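Local coordinates for uncharacterized protein (PDB 3B77), which is of unknown function but carries a bacterial pleckstrin-homology domain together with a helical region that is probably used for oligomerisation, at residues A[62-67]-A[95-100]; A[30-35]-A[41-46]; A[77-82]-A[87-92]; A[71-76]-A[123-128]. All coordinates share one frame; numbering follows the deposited sequence.

Contact 1 (A[62-67]-A[95-100])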
# COMPACT_ATOMS: atom_id res chain seq x y z
N VAL A 62 4.33 44.06 -43.01
CA VAL A 62 3.95 42.76 -42.47
C VAL A 62 2.66 42.94 -41.65
O VAL A 62 2.58 43.81 -40.78
CB VAL A 62 5.07 42.16 -41.59
CG1 VAL A 62 4.67 40.79 -41.08
CG2 VAL A 62 6.36 42.07 -42.39
N LEU A 63 1.64 42.13 -41.95
CA LEU A 63 0.35 42.22 -41.26
C LEU A 63 0.32 41.22 -40.10
O LEU A 63 0.54 40.06 -40.29
CB LEU A 63 -0.82 41.97 -42.23
CG LEU A 63 -2.05 42.87 -42.06
N TYR A 64 0.10 41.73 -38.89
CA TYR A 64 -0.11 40.92 -37.67
C TYR A 64 -1.55 41.04 -37.20
O TYR A 64 -2.17 42.05 -37.45
CB TYR A 64 0.81 41.39 -36.55
CG TYR A 64 2.25 41.09 -36.83
CD1 TYR A 64 2.78 39.83 -36.58
CD2 TYR A 64 3.10 42.07 -37.35
CE1 TYR A 64 4.10 39.55 -36.84
CE2 TYR A 64 4.42 41.79 -37.61
CZ TYR A 64 4.92 40.51 -37.35
OH TYR A 64 6.23 40.18 -37.58
N ARG A 65 -2.08 40.02 -36.55
CA ARG A 65 -3.42 40.08 -35.97
C ARG A 65 -3.45 39.30 -34.65
O ARG A 65 -3.19 38.09 -34.63
CB ARG A 65 -4.47 39.56 -36.93
CG ARG A 65 -5.65 38.91 -36.23
CD ARG A 65 -6.76 38.56 -37.15
NE ARG A 65 -7.67 39.69 -37.18
CZ ARG A 65 -8.83 39.77 -36.52
NH1 ARG A 65 -9.28 38.76 -35.81
NH2 ARG A 65 -9.57 40.85 -36.62
N TYR A 66 -3.76 40.02 -33.57
CA TYR A 66 -3.70 39.46 -32.23
C TYR A 66 -5.08 39.59 -31.62
O TYR A 66 -5.40 40.60 -31.02
CB TYR A 66 -2.66 40.18 -31.37
CG TYR A 66 -1.25 40.15 -31.93
CD1 TYR A 66 -0.54 38.96 -32.00
CD2 TYR A 66 -0.63 41.31 -32.37
CE1 TYR A 66 0.76 38.91 -32.52
CE2 TYR A 66 0.66 41.28 -32.88
CZ TYR A 66 1.37 40.07 -32.96
OH TYR A 66 2.67 40.02 -33.47
N PRO A 67 -5.93 38.56 -31.80
CA PRO A 67 -7.23 38.56 -31.14
C PRO A 67 -7.03 38.54 -29.64
O PRO A 67 -6.22 37.76 -29.14
CB PRO A 67 -7.88 37.26 -31.62
CG PRO A 67 -7.16 36.93 -32.89
CD PRO A 67 -5.75 37.35 -32.62
N GLY A 95 -0.19 39.11 -25.92
CA GLY A 95 0.46 37.80 -25.91
C GLY A 95 1.67 38.14 -25.05
O GLY A 95 1.50 38.70 -23.97
N GLY A 96 2.88 37.87 -25.53
CA GLY A 96 4.08 38.28 -24.81
C GLY A 96 4.84 39.37 -25.51
O GLY A 96 5.91 39.78 -25.05
N LYS A 97 4.30 39.84 -26.64
CA LYS A 97 4.98 40.83 -27.48
C LYS A 97 4.86 42.26 -26.91
O LYS A 97 3.77 42.71 -26.56
CB LYS A 97 4.44 40.77 -28.91
CG LYS A 97 5.29 41.51 -29.98
CD LYS A 97 4.75 41.27 -31.38
CE LYS A 97 5.45 42.07 -32.46
NZ LYS A 97 4.75 41.87 -33.76
N HIS A 98 6.00 42.95 -26.85
CA HIS A 98 6.10 44.32 -26.35
C HIS A 98 5.68 45.34 -27.39
O HIS A 98 6.12 45.28 -28.53
CB HIS A 98 7.54 44.60 -25.92
CG HIS A 98 7.95 43.84 -24.70
ND1 HIS A 98 8.04 42.47 -24.67
CD2 HIS A 98 8.28 44.27 -23.45
CE1 HIS A 98 8.40 42.07 -23.46
NE2 HIS A 98 8.55 43.14 -22.70
N TYR A 99 4.81 46.26 -27.00
CA TYR A 99 4.37 47.33 -27.87
C TYR A 99 4.62 48.63 -27.18
O TYR A 99 4.23 48.83 -26.05
CB TYR A 99 2.89 47.21 -28.24
CG TYR A 99 2.71 46.40 -29.49
CD1 TYR A 99 2.70 45.01 -29.45
CD2 TYR A 99 2.58 47.01 -30.72
CE1 TYR A 99 2.55 44.25 -30.62
CE2 TYR A 99 2.44 46.27 -31.89
CZ TYR A 99 2.43 44.89 -31.84
OH TYR A 99 2.30 44.18 -33.01
N SER A 100 5.32 49.51 -27.89
CA SER A 100 5.58 50.85 -27.44
C SER A 100 5.22 51.73 -28.61
O SER A 100 5.83 51.62 -29.66
CB SER A 100 7.05 51.00 -27.09
OG SER A 100 7.35 52.36 -26.85
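The ammonium end of Lys97 overlaps the ring of Tyr64, with NZ 3.7 Å from the ring centroid and only 4° off the ring normal. The cation thus sits squarely over the π cloud, the classic cation-pi arrangement. Lysine suits this place because its chain is long: CG lies anti to the backbone N (chi1 -166°), every later torsion is extended, and NZ crosses the whole gap between two strands. NZ also donates a 2.8 Å hydrogen bond to Tyr66 OH, two residues beyond Tyr64 on the same strand, and lies near the plane of that ring. A weaker bond of 3.4 Å joins NZ to Tyr99 OH on its own strand. One aromatic face, one good acceptor and one weak one thus share a single charge. Tyr99 also meets Tyr66 directly, its OH lying 3.3 Å from Tyr66 CE2, at the ring edge. Replacing Tyr66 by a phenylalanine would probably leave Lys97 NZ without its stronger acceptor and freer to swing away from the Tyr64 face. Strands 62-67 and 97-104 belong to different sheets, and the segments' axes stand 11.9 Å apart at 107°, the near-orthogonal packing of a PH sandwich. Around them, Tyr71 meets Tyr66 edge-to-face, Ile94 of strand 87-94 touches both Tyr66 and Tyr99, and the edge at Val62 and Leu63 pairs with a strand of the second subunit.

Contact 2 (A[30-35]-A[41-46])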
# COMPACT_ATOMS: atom_id res chain seq x y z
N ILE A 30 -13.54 49.11 -35.92
CA ILE A 30 -12.33 49.82 -35.47
C ILE A 30 -12.70 50.87 -34.45
O ILE A 30 -13.57 51.68 -34.71
CB ILE A 30 -11.61 50.56 -36.60
CG1 ILE A 30 -11.26 49.61 -37.75
CG2 ILE A 30 -10.34 51.19 -36.09
CD1 ILE A 30 -10.66 50.30 -38.98
N TYR A 31 -12.04 50.85 -33.29
CA TYR A 31 -12.29 51.82 -32.22
C TYR A 31 -11.16 52.80 -32.02
O TYR A 31 -11.35 53.83 -31.39
CB TYR A 31 -12.57 51.10 -30.91
CG TYR A 31 -13.96 50.51 -30.83
CD1 TYR A 31 -14.22 49.24 -31.29
CD2 TYR A 31 -15.02 51.25 -30.28
CE1 TYR A 31 -15.47 48.70 -31.23
CE2 TYR A 31 -16.29 50.71 -30.22
CZ TYR A 31 -16.50 49.42 -30.70
OH TYR A 31 -17.74 48.83 -30.66
N PHE A 32 -9.98 52.52 -32.54
CA PHE A 32 -8.86 53.42 -32.35
C PHE A 32 -7.78 53.08 -33.34
O PHE A 32 -7.41 51.92 -33.48
CB PHE A 32 -8.32 53.26 -30.93
CG PHE A 32 -7.72 54.53 -30.38
CD1 PHE A 32 -6.37 54.84 -30.58
CD2 PHE A 32 -8.50 55.42 -29.66
CE1 PHE A 32 -5.83 56.02 -30.08
CE2 PHE A 32 -7.97 56.56 -29.15
CZ PHE A 32 -6.63 56.86 -29.36
N LEU A 33 -7.30 54.08 -34.07
CA LEU A 33 -6.28 53.87 -35.08
C LEU A 33 -5.21 54.93 -34.90
O LEU A 33 -5.51 56.10 -34.65
CB LEU A 33 -6.89 53.90 -36.48
CG LEU A 33 -6.03 53.65 -37.72
CD1 LEU A 33 -5.29 52.35 -37.72
CD2 LEU A 33 -6.93 53.69 -38.91
N ILE A 34 -3.96 54.47 -34.94
CA ILE A 34 -2.79 55.31 -34.84
C ILE A 34 -1.99 54.99 -36.08
O ILE A 34 -1.67 53.81 -36.34
CB ILE A 34 -1.94 54.99 -33.61
CG1 ILE A 34 -2.70 55.32 -32.32
CG2 ILE A 34 -0.60 55.74 -33.68
CD1 ILE A 34 -2.04 54.82 -31.06
N LYS A 35 -1.73 56.01 -36.87
CA LYS A 35 -0.98 55.85 -38.10
C LYS A 35 0.32 56.64 -37.99
O LYS A 35 0.32 57.80 -37.63
CB LYS A 35 -1.80 56.28 -39.31
CG LYS A 35 -1.26 55.74 -40.66
CD LYS A 35 -1.97 56.36 -41.88
CE LYS A 35 -3.45 55.96 -42.01
NZ LYS A 35 -4.15 56.69 -43.13
N TYR A 41 -1.53 50.99 -36.34
CA TYR A 41 -1.99 50.24 -35.18
C TYR A 41 -3.50 50.36 -35.06
O TYR A 41 -4.01 51.40 -34.69
CB TYR A 41 -1.33 50.77 -33.91
CG TYR A 41 0.17 50.74 -33.94
CD1 TYR A 41 0.87 49.63 -33.55
CD2 TYR A 41 0.89 51.85 -34.34
CE1 TYR A 41 2.24 49.61 -33.57
CE2 TYR A 41 2.27 51.85 -34.37
CZ TYR A 41 2.94 50.73 -33.98
OH TYR A 41 4.31 50.70 -33.99
N CYS A 42 -4.21 49.28 -35.34
CA CYS A 42 -5.66 49.31 -35.42
C CYS A 42 -6.24 48.50 -34.30
O CYS A 42 -6.02 47.31 -34.23
CB CYS A 42 -6.05 48.71 -36.76
SG CYS A 42 -7.76 48.70 -37.17
N PHE A 43 -6.95 49.17 -33.39
CA PHE A 43 -7.57 48.52 -32.23
C PHE A 43 -9.06 48.33 -32.49
O PHE A 43 -9.80 49.29 -32.57
CB PHE A 43 -7.39 49.36 -30.97
CG PHE A 43 -5.95 49.53 -30.56
CD1 PHE A 43 -5.17 50.54 -31.11
CD2 PHE A 43 -5.40 48.70 -29.61
CE1 PHE A 43 -3.85 50.71 -30.72
CE2 PHE A 43 -4.11 48.85 -29.21
CZ PHE A 43 -3.31 49.86 -29.76
N THR A 44 -9.47 47.07 -32.61
CA THR A 44 -10.87 46.72 -32.87
C THR A 44 -11.45 46.05 -31.63
O THR A 44 -10.73 45.85 -30.62
CB THR A 44 -11.03 45.72 -34.06
OG1 THR A 44 -10.77 44.39 -33.62
CG2 THR A 44 -10.10 46.07 -35.22
N ASN A 45 -12.75 45.73 -31.70
CA ASN A 45 -13.42 45.02 -30.63
C ASN A 45 -12.90 43.61 -30.42
O ASN A 45 -12.99 43.07 -29.33
CB ASN A 45 -14.94 44.97 -30.85
CG ASN A 45 -15.31 44.39 -32.17
OD1 ASN A 45 -14.67 44.66 -33.18
ND2 ASN A 45 -16.36 43.61 -32.20
N LEU A 46 -12.31 43.02 -31.46
CA LEU A 46 -11.82 41.66 -31.39
C LEU A 46 -10.31 41.52 -31.29
O LEU A 46 -9.84 40.50 -30.76
CB LEU A 46 -12.28 40.88 -32.61
CG LEU A 46 -13.77 40.90 -32.94
CD1 LEU A 46 -13.96 40.32 -34.35
CD2 LEU A 46 -14.68 40.19 -31.89
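Cys42 presses its sulfur into the shallow hollow formed by the branches of Ile30, where SG touches CG1 at 3.7 Å and lies about as near CG2 and CD1. SG stands anti to the backbone N (chi1 -177°), which turns this small knob toward the isoleucine. On the same face Leu33 bends back over the neighbouring strand, and its CD1 drops into the dip between two successive residues, 3.8 Å from Cys42 CB and 3.4 Å from Tyr41 O. A compact cysteine fits here, flanked by two larger aliphatic groups. The other face carries the bulky rings. Phe32 and Phe43 meet at their bases, CB to CB 4.0 Å, and Ile34 lays CG2 4.2 Å from Tyr41 CD2. The antiparallel register slips by one residue at a classic beta bulge: Phe43 O takes a firm bond of 2.8 Å from Tyr31 N and a weak one from Phe32 N. The ring of Tyr31, itself a bulge residue, slants across Asn45, with CE1 3.8 Å from CB, while Asn45 OD1 accepts from Lys29 N. The hairpin of strands 30-35 and 39-44 is buried. Phe32 and Phe43 pack on Leu114 of helix 108-146 and on helix 184-191, Ile34 and Tyr41 on strand 97-104, and the Ile30 and Leu33 face meets loop residues Asp19 and Ala16.

Contact 3 (A[77-82]-A[87-92])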
# COMPACT_ATOMS: atom_id res chain seq x y z
N MSE A 77 1.12 50.62 -19.78
CA MSE A 77 1.82 51.80 -19.29
C MSE A 77 1.56 53.06 -20.13
O MSE A 77 1.15 53.00 -21.29
CB MSE A 77 3.33 51.56 -19.32
CG MSE A 77 3.81 50.37 -18.56
SE MSE A 77 3.68 50.62 -16.61
CE MSE A 77 4.28 48.62 -16.04
N PHE A 78 1.86 54.21 -19.54
CA PHE A 78 1.73 55.49 -20.23
C PHE A 78 2.82 56.44 -19.79
O PHE A 78 3.28 56.37 -18.66
CB PHE A 78 0.36 56.12 -19.99
CG PHE A 78 0.09 57.29 -20.87
CD1 PHE A 78 0.15 57.15 -22.24
CD2 PHE A 78 -0.20 58.53 -20.34
CE1 PHE A 78 -0.07 58.22 -23.05
CE2 PHE A 78 -0.43 59.60 -21.17
CZ PHE A 78 -0.37 59.45 -22.51
N GLU A 79 3.22 57.31 -20.70
CA GLU A 79 4.29 58.24 -20.44
C GLU A 79 3.94 59.55 -21.13
O GLU A 79 3.67 59.57 -22.33
CB GLU A 79 5.59 57.64 -20.97
CG GLU A 79 6.88 58.40 -20.61
CD GLU A 79 8.14 57.61 -20.97
OE1 GLU A 79 8.35 56.53 -20.37
OE2 GLU A 79 8.89 58.07 -21.87
N THR A 80 3.92 60.65 -20.37
CA THR A 80 3.52 61.95 -20.94
C THR A 80 4.72 62.63 -21.55
O THR A 80 5.84 62.13 -21.45
CB THR A 80 2.88 62.88 -19.90
OG1 THR A 80 3.87 63.30 -18.97
CG2 THR A 80 1.74 62.21 -19.17
N ALA A 81 4.46 63.77 -22.20
CA ALA A 81 5.48 64.59 -22.87
C ALA A 81 5.96 65.76 -22.01
O ALA A 81 5.16 66.47 -21.40
CB ALA A 81 4.93 65.13 -24.17
N GLY A 82 7.27 65.96 -21.97
CA GLY A 82 7.87 67.11 -21.30
C GLY A 82 7.69 68.36 -22.15
O GLY A 82 7.00 68.34 -23.19
N ASP A 87 6.11 63.84 -28.33
CA ASP A 87 5.27 62.65 -28.24
C ASP A 87 4.95 62.16 -26.82
O ASP A 87 5.65 62.44 -25.86
CB ASP A 87 5.94 61.51 -29.02
CG ASP A 87 7.34 61.15 -28.48
OD1 ASP A 87 7.75 61.64 -27.41
OD2 ASP A 87 8.03 60.34 -29.14
N VAL A 88 3.83 61.44 -26.74
CA VAL A 88 3.44 60.68 -25.56
C VAL A 88 3.62 59.22 -25.96
O VAL A 88 3.41 58.87 -27.11
CB VAL A 88 1.98 61.00 -25.12
CG1 VAL A 88 1.86 62.44 -24.73
CG2 VAL A 88 0.97 60.67 -26.21
N GLU A 89 4.02 58.36 -25.04
CA GLU A 89 4.27 56.95 -25.36
C GLU A 89 3.33 56.06 -24.57
O GLU A 89 3.22 56.19 -23.36
CB GLU A 89 5.72 56.59 -25.03
CG GLU A 89 6.10 55.14 -25.33
CD GLU A 89 7.30 54.63 -24.51
OE1 GLU A 89 7.23 54.56 -23.27
OE2 GLU A 89 8.32 54.24 -25.13
N ILE A 90 2.65 55.15 -25.28
CA ILE A 90 1.79 54.13 -24.67
C ILE A 90 2.46 52.79 -24.87
O ILE A 90 3.00 52.50 -25.94
CB ILE A 90 0.35 54.13 -25.25
CG1 ILE A 90 -0.55 53.19 -24.45
CG2 ILE A 90 0.37 53.78 -26.72
CD1 ILE A 90 -2.03 53.33 -24.78
N LYS A 91 2.47 51.98 -23.82
CA LYS A 91 3.07 50.67 -23.86
C LYS A 91 2.11 49.61 -23.35
O LYS A 91 1.21 49.89 -22.57
CB LYS A 91 4.32 50.62 -23.00
CG LYS A 91 5.44 51.60 -23.32
CD LYS A 91 6.50 51.62 -22.18
CE LYS A 91 7.17 50.24 -21.96
NZ LYS A 91 8.17 50.21 -20.82
N PHE A 92 2.35 48.39 -23.81
CA PHE A 92 1.64 47.20 -23.36
C PHE A 92 2.28 45.97 -23.97
O PHE A 92 3.17 46.07 -24.82
CB PHE A 92 0.15 47.23 -23.70
CG PHE A 92 -0.13 47.41 -25.15
CD1 PHE A 92 -0.23 48.68 -25.70
CD2 PHE A 92 -0.31 46.31 -25.98
CE1 PHE A 92 -0.48 48.84 -27.03
CE2 PHE A 92 -0.57 46.45 -27.31
CZ PHE A 92 -0.65 47.70 -27.85
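Phe78 lays its ring diagonally across the facing strand instead of straight over its partner. With CG anti to the backbone N (chi1 -169°), the ring runs toward Val88, and its far atom CZ comes 3.8 Å from Val88 CB. Near its base, CD1 lies 3.4 Å from Glu89 O, while the backbone of Ile90, the paired residue, meets the ring edge. A large flat group is apt here because it can span two residues of the opposite strand, and its face of the sheet turns to Val111 of helix 108-146.

On the other face Glu79 and Glu89 both extend from the sheet and cross at a slant, their carboxylate planes 46° apart. The two OE1 atoms approach to 3.7 Å, and this proximity of like charges may favour proton uptake by one of them; Glu89 OE2 has a hydrogen bond to Ser100 OG. The strands form a beta hairpin in the second antiparallel sheet of the PH fold, with strand 87-94 in its middle.

At the selenomethionine Met77, the CB atom meets Lys91 CB at 3.9 Å, after which both chains diverge. Their backbones exchange two hydrogen bonds, Met77 N to Lys91 O at 2.9 Å and Lys91 N to Met77 O at 3.0 Å. Toward the turn Ala81, small enough to lie close to the main chain, sets CB 3.3 Å from Asp87 O and touches Val88 CG1. Along the other edge of strand 73-79, Phe78 and Glu79 pair antiparallel with a strand of the third subunit, so the sheet runs on across the interface.

Contact 4 (A[71-76]-A[123-128])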
# COMPACT_ATOMS: atom_id res chain seq x y z
N TYR A 71 -4.51 36.39 -27.26
CA TYR A 71 -3.34 37.19 -26.90
C TYR A 71 -3.75 38.21 -25.85
O TYR A 71 -4.23 39.28 -26.19
CB TYR A 71 -2.76 37.90 -28.12
CG TYR A 71 -2.32 36.96 -29.20
CD1 TYR A 71 -1.07 36.41 -29.17
CD2 TYR A 71 -3.15 36.63 -30.23
CE1 TYR A 71 -0.65 35.55 -30.13
CE2 TYR A 71 -2.75 35.77 -31.20
CZ TYR A 71 -1.50 35.22 -31.15
OH TYR A 71 -1.07 34.33 -32.13
N PRO A 72 -3.61 37.86 -24.58
CA PRO A 72 -3.93 38.81 -23.50
C PRO A 72 -3.06 40.07 -23.39
O PRO A 72 -1.84 40.05 -23.63
CB PRO A 72 -3.74 37.96 -22.24
CG PRO A 72 -3.79 36.54 -22.72
CD PRO A 72 -3.17 36.56 -24.05
N ILE A 73 -3.73 41.15 -22.97
CA ILE A 73 -3.10 42.46 -22.75
C ILE A 73 -2.66 42.55 -21.33
O ILE A 73 -3.40 42.17 -20.43
CB ILE A 73 -4.08 43.62 -23.10
CG1 ILE A 73 -4.42 43.55 -24.60
CG2 ILE A 73 -3.47 44.95 -22.77
CD1 ILE A 73 -5.43 44.53 -25.03
N ARG A 74 -1.42 42.99 -21.13
CA ARG A 74 -0.81 43.06 -19.83
C ARG A 74 0.19 44.21 -19.80
O ARG A 74 0.68 44.65 -20.84
CB ARG A 74 -0.04 41.78 -19.53
CG ARG A 74 -0.84 40.53 -19.48
CD ARG A 74 0.08 39.33 -19.20
NE ARG A 74 -0.67 38.06 -19.19
CZ ARG A 74 -0.80 37.20 -20.22
NH1 ARG A 74 -0.23 37.42 -21.41
NH2 ARG A 74 -1.55 36.11 -20.04
N HIS A 75 0.49 44.67 -18.59
CA HIS A 75 1.48 45.69 -18.35
C HIS A 75 1.26 46.95 -19.15
O HIS A 75 2.18 47.47 -19.79
CB HIS A 75 2.88 45.12 -18.61
CG HIS A 75 3.14 43.86 -17.85
ND1 HIS A 75 3.26 43.84 -16.48
CD2 HIS A 75 3.28 42.58 -18.27
CE1 HIS A 75 3.47 42.60 -16.08
NE2 HIS A 75 3.48 41.81 -17.14
N VAL A 76 0.02 47.46 -19.07
CA VAL A 76 -0.35 48.68 -19.75
C VAL A 76 0.29 49.88 -19.04
O VAL A 76 0.04 50.11 -17.86
CB VAL A 76 -1.87 48.83 -19.83
CG1 VAL A 76 -2.25 50.15 -20.51
CG2 VAL A 76 -2.46 47.64 -20.57
N GLU A 123 -7.40 44.03 -17.12
CA GLU A 123 -7.95 43.61 -15.85
C GLU A 123 -9.04 42.53 -16.01
O GLU A 123 -9.05 41.54 -15.29
CB GLU A 123 -8.47 44.80 -15.02
CG GLU A 123 -9.17 44.33 -13.73
CD GLU A 123 -9.29 45.38 -12.64
OE1 GLU A 123 -8.66 46.46 -12.76
OE2 GLU A 123 -10.01 45.09 -11.65
N LYS A 124 -9.94 42.74 -16.94
CA LYS A 124 -11.03 41.79 -17.18
C LYS A 124 -10.47 40.43 -17.53
O LYS A 124 -10.99 39.40 -17.07
CB LYS A 124 -11.90 42.28 -18.33
CG LYS A 124 -13.12 41.43 -18.63
CD LYS A 124 -14.18 41.59 -17.59
CE LYS A 124 -15.48 40.95 -18.04
NZ LYS A 124 -16.50 40.94 -16.97
N GLN A 125 -9.40 40.42 -18.34
CA GLN A 125 -8.76 39.18 -18.77
C GLN A 125 -8.15 38.52 -17.57
O GLN A 125 -8.34 37.33 -17.38
CB GLN A 125 -7.70 39.42 -19.88
CG GLN A 125 -8.33 39.89 -21.19
CD GLN A 125 -7.37 39.99 -22.37
OE1 GLN A 125 -6.31 40.67 -22.33
NE2 GLN A 125 -7.76 39.33 -23.46
N TYR A 126 -7.43 39.30 -16.76
CA TYR A 126 -6.77 38.77 -15.56
C TYR A 126 -7.77 38.09 -14.62
O TYR A 126 -7.60 36.97 -14.13
CB TYR A 126 -6.10 39.91 -14.81
CG TYR A 126 -5.36 39.49 -13.54
CD1 TYR A 126 -4.03 39.09 -13.58
CD2 TYR A 126 -6.00 39.53 -12.29
CE1 TYR A 126 -3.35 38.72 -12.43
CE2 TYR A 126 -5.33 39.15 -11.13
CZ TYR A 126 -4.01 38.76 -11.20
OH TYR A 126 -3.32 38.39 -10.06
N GLU A 127 -8.85 38.80 -14.37
CA GLU A 127 -9.85 38.30 -13.47
C GLU A 127 -10.44 37.02 -14.04
O GLU A 127 -10.60 36.05 -13.32
CB GLU A 127 -10.91 39.38 -13.22
CG GLU A 127 -11.23 39.51 -11.73
CD GLU A 127 -11.31 40.97 -11.27
OE1 GLU A 127 -12.45 41.53 -11.29
OE2 GLU A 127 -10.23 41.54 -10.92
N GLY A 128 -10.68 36.98 -15.34
CA GLY A 128 -11.18 35.80 -16.00
C GLY A 128 -10.29 34.59 -15.79
O GLY A 128 -10.79 33.47 -15.61
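Gln125 reaches out from its helix and grips the backbone of Ile73 with its amide oxygen. OE1 takes the Ile73 N-H at 2.7 Å with an N-H...O angle of 170°, and the donor lies in the plane of the carbonyl, so this short bond is also well directed. CG stands anti to the carbonyl carbon (chi1 -67°) and the chain is extended beyond it, carrying the amide across to the start of the strand. Glutamine suits the place by its length and because its two amide ends can serve different partners: NE2 makes a weak hydrogen bond to Tyr68 O.

Pro72 lies alongside this bond. Its CA lies 3.2 Å from Gln125 OE1, and CB follows at 3.7 Å. Having no N-H of its own, proline leaves the donation to the next residue. Ile73 brings its CB to 3.8 Å from Gln125 OE1, while its buried side chain packs on Leu118 and Ile121 of the same helix. The contact is therefore polar at one amide and apolar just alongside. Cutting Gln125 back to an alanine is likely to leave the Ile73 N-H without this acceptor and a gap beside Pro72.

Strand 73-79 is an outermost strand of its sheet within the chain; the backbone of Arg74 bonds to Glu93 of strand 87-94 and that of Pro72 to Gly95 in the turn after it, whereas Ile73 N meets the helix. Helix 108-146 follows strand 97-104, and its packing here is consistent with the helix that ends a PH domain and closes one end of the beta sandwich.

Contact 2 is the buried core of the set, with apolar side chains on both faces of its hairpin, whereas contact 3 is apolar on one face and charged on the other, and contacts 1 and 4 turn on polar groups. Contacts 2 and 3 each pair neighbouring strands, contact 2 in one sheet and contact 3 in the other; contact 1 joins the two sheets through a lysine among tyrosines, and contact 4 ties strand to helix with one amide. Contacts 3 and 4 share strand 73-79 and both touch the third subunit, while contact 1 borders the second. Tyr99 links contact 1 to contact 2 through Tyr41, and Phe92 of contact 3 touches Phe43, so the sheets meet through aromatic rings.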